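Local structure of DUF1460 domain-containing protein (Legionella pneumophila subsp. pneumophila, 2IM9) at residues A[238-251]-A[265-279]. The protein is of unknown function but belongs to an N-acetylmuramoyl-L-alanine amidase-like family of the peptidase CA clan, so it may cleave amide bonds in peptidoglycan. Numbering follows the deposited sequence.
Sequences FSQIPNGAVIEIIR and DISHLGFAIWINNEL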
# COMPACT_ATOMS: atom_id res chain seq x y z
N PHE A 238 10.81 -16.89 -8.70
CA PHE A 238 11.17 -15.47 -8.66
C PHE A 238 11.15 -14.82 -10.04
O PHE A 238 10.72 -13.67 -10.17
CB PHE A 238 12.52 -15.24 -7.97
CG PHE A 238 12.44 -15.28 -6.48
CD1 PHE A 238 11.86 -14.23 -5.76
CD2 PHE A 238 12.97 -16.36 -5.78
CE1 PHE A 238 11.80 -14.25 -4.37
CE2 PHE A 238 12.92 -16.40 -4.37
CZ PHE A 238 12.34 -15.34 -3.67
N SER A 239 11.58 -15.55 -11.07
CA SER A 239 11.66 -14.99 -12.43
C SER A 239 10.30 -14.62 -13.03
O SER A 239 10.25 -13.90 -14.04
CB SER A 239 12.37 -15.98 -13.35
OG SER A 239 11.50 -17.05 -13.69
N GLN A 240 9.22 -15.13 -12.45
CA GLN A 240 7.87 -14.86 -12.96
C GLN A 240 7.21 -13.62 -12.36
O GLN A 240 6.11 -13.24 -12.76
CB GLN A 240 6.95 -16.07 -12.76
CG GLN A 240 7.36 -17.29 -13.57
CD GLN A 240 6.59 -18.52 -13.13
OE1 GLN A 240 5.38 -18.62 -13.33
NE2 GLN A 240 7.29 -19.47 -12.51
N ILE A 241 7.89 -12.99 -11.41
CA ILE A 241 7.36 -11.77 -10.81
C ILE A 241 7.66 -10.65 -11.82
O ILE A 241 8.83 -10.41 -12.14
CB ILE A 241 8.04 -11.50 -9.45
CG1 ILE A 241 7.76 -12.67 -8.48
CG2 ILE A 241 7.59 -10.14 -8.89
CD1 ILE A 241 8.49 -12.57 -7.13
N PRO A 242 6.62 -9.97 -12.33
CA PRO A 242 6.80 -8.97 -13.39
C PRO A 242 7.38 -7.66 -12.87
O PRO A 242 7.09 -7.26 -11.76
CB PRO A 242 5.36 -8.70 -13.88
CG PRO A 242 4.48 -9.65 -13.21
CD PRO A 242 5.20 -10.15 -11.97
N ASN A 243 8.16 -6.99 -13.71
CA ASN A 243 8.60 -5.63 -13.39
C ASN A 243 7.39 -4.73 -13.14
O ASN A 243 6.41 -4.76 -13.90
CB ASN A 243 9.45 -5.07 -14.54
CG ASN A 243 10.15 -3.78 -14.17
OD1 ASN A 243 10.83 -3.70 -13.14
ND2 ASN A 243 9.98 -2.76 -15.00
N GLY A 244 7.45 -3.95 -12.06
CA GLY A 244 6.40 -3.00 -11.72
C GLY A 244 5.24 -3.61 -10.96
O GLY A 244 4.24 -2.94 -10.70
N ALA A 245 5.36 -4.89 -10.58
CA ALA A 245 4.28 -5.52 -9.80
C ALA A 245 4.26 -4.94 -8.38
O ALA A 245 5.25 -4.36 -7.91
CB ALA A 245 4.45 -7.03 -9.76
N VAL A 246 3.12 -5.07 -7.71
CA VAL A 246 2.99 -4.71 -6.31
C VAL A 246 3.16 -5.98 -5.49
O VAL A 246 2.46 -6.98 -5.75
CB VAL A 246 1.60 -4.08 -6.01
CG1 VAL A 246 1.40 -3.90 -4.51
CG2 VAL A 246 1.44 -2.73 -6.79
N ILE A 247 4.12 -5.96 -4.55
CA ILE A 247 4.40 -7.12 -3.67
C ILE A 247 3.92 -6.81 -2.26
O ILE A 247 4.33 -5.80 -1.69
CB ILE A 247 5.92 -7.41 -3.59
CG1 ILE A 247 6.48 -7.77 -4.97
CG2 ILE A 247 6.20 -8.53 -2.59
CD1 ILE A 247 8.01 -7.74 -4.98
N GLU A 248 3.05 -7.67 -1.73
CA GLU A 248 2.57 -7.55 -0.35
C GLU A 248 3.12 -8.68 0.52
O GLU A 248 3.19 -9.84 0.10
CB GLU A 248 1.03 -7.55 -0.30
CG GLU A 248 0.43 -6.34 -0.99
CD GLU A 248 -1.07 -6.44 -1.26
OE1 GLU A 248 -1.68 -7.49 -1.00
OE2 GLU A 248 -1.63 -5.42 -1.73
N ILE A 249 3.50 -8.32 1.75
CA ILE A 249 4.10 -9.29 2.66
C ILE A 249 2.99 -9.87 3.54
O ILE A 249 2.30 -9.11 4.21
CB ILE A 249 5.20 -8.62 3.53
CG1 ILE A 249 6.30 -7.97 2.66
CG2 ILE A 249 5.76 -9.63 4.55
CD1 ILE A 249 6.93 -8.88 1.60
N ILE A 250 2.86 -11.20 3.55
CA ILE A 250 1.68 -11.87 4.10
C ILE A 250 1.96 -12.62 5.39
O ILE A 250 2.93 -13.40 5.46
CB ILE A 250 1.08 -12.86 3.04
CG1 ILE A 250 0.85 -12.15 1.69
CG2 ILE A 250 -0.21 -13.53 3.57
CD1 ILE A 250 0.01 -10.86 1.77
N ARG A 251 1.12 -12.38 6.39
CA ARG A 251 1.20 -13.05 7.67
C ARG A 251 -0.17 -13.72 7.92
O ARG A 251 -1.09 -13.07 8.43
CB ARG A 251 1.52 -12.03 8.76
CG ARG A 251 2.83 -11.29 8.56
CD ARG A 251 3.28 -10.58 9.78
NE ARG A 251 4.29 -9.57 9.49
CZ ARG A 251 5.22 -9.19 10.37
NH1 ARG A 251 5.26 -9.75 11.58
NH2 ARG A 251 6.09 -8.24 10.04
N ASP A 265 -3.60 -9.54 8.20
CA ASP A 265 -3.04 -10.47 7.21
C ASP A 265 -1.83 -9.96 6.43
O ASP A 265 -1.07 -10.77 5.88
CB ASP A 265 -4.13 -10.90 6.22
CG ASP A 265 -5.02 -9.72 5.75
OD1 ASP A 265 -4.68 -8.54 6.03
OD2 ASP A 265 -6.06 -10.00 5.11
N ILE A 266 -1.69 -8.64 6.32
CA ILE A 266 -0.67 -8.02 5.46
C ILE A 266 0.09 -6.95 6.25
O ILE A 266 -0.53 -6.06 6.84
CB ILE A 266 -1.29 -7.41 4.17
CG1 ILE A 266 -2.07 -8.48 3.38
CG2 ILE A 266 -0.22 -6.69 3.33
CD1 ILE A 266 -2.80 -7.88 2.19
N SER A 267 1.43 -7.02 6.24
CA SER A 267 2.24 -6.20 7.16
C SER A 267 3.07 -5.14 6.45
O SER A 267 3.55 -4.17 7.09
CB SER A 267 3.17 -7.11 7.98
OG SER A 267 3.95 -7.94 7.13
N HIS A 268 3.23 -5.28 5.13
CA HIS A 268 4.09 -4.39 4.36
C HIS A 268 3.85 -4.58 2.86
O HIS A 268 3.29 -5.60 2.42
CB HIS A 268 5.57 -4.68 4.69
CG HIS A 268 6.52 -3.64 4.20
ND1 HIS A 268 7.70 -3.95 3.55
CD2 HIS A 268 6.48 -2.28 4.28
CE1 HIS A 268 8.33 -2.83 3.23
NE2 HIS A 268 7.62 -1.81 3.67
N LEU A 269 4.25 -3.58 2.08
CA LEU A 269 4.17 -3.69 0.62
C LEU A 269 5.11 -2.75 -0.09
O LEU A 269 5.67 -1.83 0.52
CB LEU A 269 2.73 -3.53 0.12
CG LEU A 269 2.09 -2.14 0.12
CD1 LEU A 269 0.83 -2.17 -0.72
CD2 LEU A 269 1.74 -1.75 1.52
N GLY A 270 5.28 -2.98 -1.38
CA GLY A 270 6.22 -2.19 -2.19
C GLY A 270 6.15 -2.71 -3.62
O GLY A 270 5.24 -3.49 -3.96
N PHE A 271 7.12 -2.31 -4.44
CA PHE A 271 7.15 -2.70 -5.85
C PHE A 271 8.27 -3.68 -6.15
O PHE A 271 9.33 -3.64 -5.51
CB PHE A 271 7.36 -1.48 -6.74
CG PHE A 271 6.24 -0.48 -6.69
CD1 PHE A 271 5.04 -0.72 -7.35
CD2 PHE A 271 6.38 0.71 -5.98
CE1 PHE A 271 3.99 0.20 -7.30
CE2 PHE A 271 5.34 1.64 -5.93
CZ PHE A 271 4.15 1.39 -6.59
N ALA A 272 8.00 -4.57 -7.11
CA ALA A 272 9.01 -5.44 -7.69
C ALA A 272 9.65 -4.68 -8.83
O ALA A 272 8.96 -4.30 -9.77
CB ALA A 272 8.36 -6.74 -8.23
N ILE A 273 10.96 -4.48 -8.77
CA ILE A 273 11.65 -3.75 -9.84
C ILE A 273 12.87 -4.56 -10.30
O ILE A 273 13.74 -4.85 -9.49
CB ILE A 273 12.12 -2.34 -9.37
CG1 ILE A 273 10.95 -1.48 -8.85
CG2 ILE A 273 12.89 -1.62 -10.52
CD1 ILE A 273 9.91 -1.03 -9.93
N TRP A 274 12.91 -4.91 -11.58
CA TRP A 274 14.05 -5.63 -12.16
C TRP A 274 15.11 -4.62 -12.63
O TRP A 274 14.80 -3.71 -13.40
CB TRP A 274 13.61 -6.46 -13.35
CG TRP A 274 12.88 -7.70 -12.97
CD1 TRP A 274 11.52 -7.85 -12.83
CD2 TRP A 274 13.46 -8.97 -12.68
NE1 TRP A 274 11.23 -9.15 -12.46
CE2 TRP A 274 12.40 -9.85 -12.36
CE3 TRP A 274 14.78 -9.46 -12.65
CZ2 TRP A 274 12.62 -11.20 -12.03
CZ3 TRP A 274 14.99 -10.78 -12.32
CH2 TRP A 274 13.92 -11.64 -12.00
N ILE A 275 16.35 -4.80 -12.17
CA ILE A 275 17.45 -3.91 -12.57
C ILE A 275 18.66 -4.78 -12.81
O ILE A 275 19.10 -5.50 -11.91
CB ILE A 275 17.82 -2.89 -11.48
CG1 ILE A 275 16.63 -1.99 -11.11
CG2 ILE A 275 19.07 -2.02 -11.91
CD1 ILE A 275 16.81 -1.28 -9.75
N ASN A 276 19.16 -4.74 -14.03
CA ASN A 276 20.34 -5.52 -14.39
C ASN A 276 20.10 -7.00 -14.15
O ASN A 276 20.96 -7.71 -13.65
CB ASN A 276 21.59 -5.00 -13.65
CG ASN A 276 22.89 -5.42 -14.35
OD1 ASN A 276 22.98 -5.32 -15.57
ND2 ASN A 276 23.87 -5.90 -13.58
N ASN A 277 18.90 -7.46 -14.49
CA ASN A 277 18.53 -8.88 -14.37
C ASN A 277 18.57 -9.40 -12.93
O ASN A 277 18.77 -10.61 -12.68
CB ASN A 277 19.38 -9.74 -15.36
CG ASN A 277 18.72 -11.07 -15.71
OD1 ASN A 277 17.52 -11.16 -15.93
ND2 ASN A 277 19.53 -12.11 -15.77
N GLU A 278 18.37 -8.49 -11.97
CA GLU A 278 18.24 -8.81 -10.55
C GLU A 278 16.94 -8.18 -10.03
O GLU A 278 16.57 -7.09 -10.44
CB GLU A 278 19.44 -8.28 -9.75
CG GLU A 278 19.42 -8.61 -8.24
CD GLU A 278 20.72 -8.25 -7.49
OE1 GLU A 278 21.58 -7.55 -8.07
OE2 GLU A 278 20.86 -8.66 -6.31
N LEU A 279 16.26 -8.88 -9.14
CA LEU A 279 14.95 -8.40 -8.69
C LEU A 279 15.06 -7.68 -7.35
O LEU A 279 15.55 -8.24 -6.36
CB LEU A 279 13.97 -9.56 -8.60
CG LEU A 279 12.53 -9.28 -8.16
CD1 LEU A 279 11.89 -8.25 -9.06
CD2 LEU A 279 11.78 -10.62 -8.18
O HOH W 1 6.52 -6.89 7.42
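Ala272 fills the hollow between Ile241 and Ile247 where antiparallel strands 246-251 and 265-275 pair within the sheet of this amidase-like domain. Its small methyl suits the place: Ala272 CB lies 3.5 Å from Ile241 CG2 and a tight 3.4 Å from Ile247 CD1. Ile247 pairs with Gly270 through backbone bonds (Ile247 N to Gly270 O, 2.8 Å), while its CD1 reaches on to Ala272 because CG1 stands anti to the carbonyl carbon (chi1 -62°) and the chain runs on extended. On the other face, Val246 CG2 comes up obliquely to the Phe271 ring, and Glu248 lays its aliphatic CG beside Leu269 CB at 3.8 Å, while its buried OE1 bonds to Asn142 of helix 137-147. Ile250 lies alongside Ile266.

Before strand 246-251, loop 238-243 runs along the edge of the Trp274 indole. Leu279 CD1 sits 3.6 Å above one ring face, while in the ring plane NE1 gives a nearly straight bond (170°) to Ile241 O. Asn243 continues the pairing with its side chain, its OD1 accepting Trp274 N at 2.9 Å. At the far end Ser267 OG meets the guanidinium edge of Arg251, 2.9 Å from NE, and water 1 joins OG to Arg251 NH2.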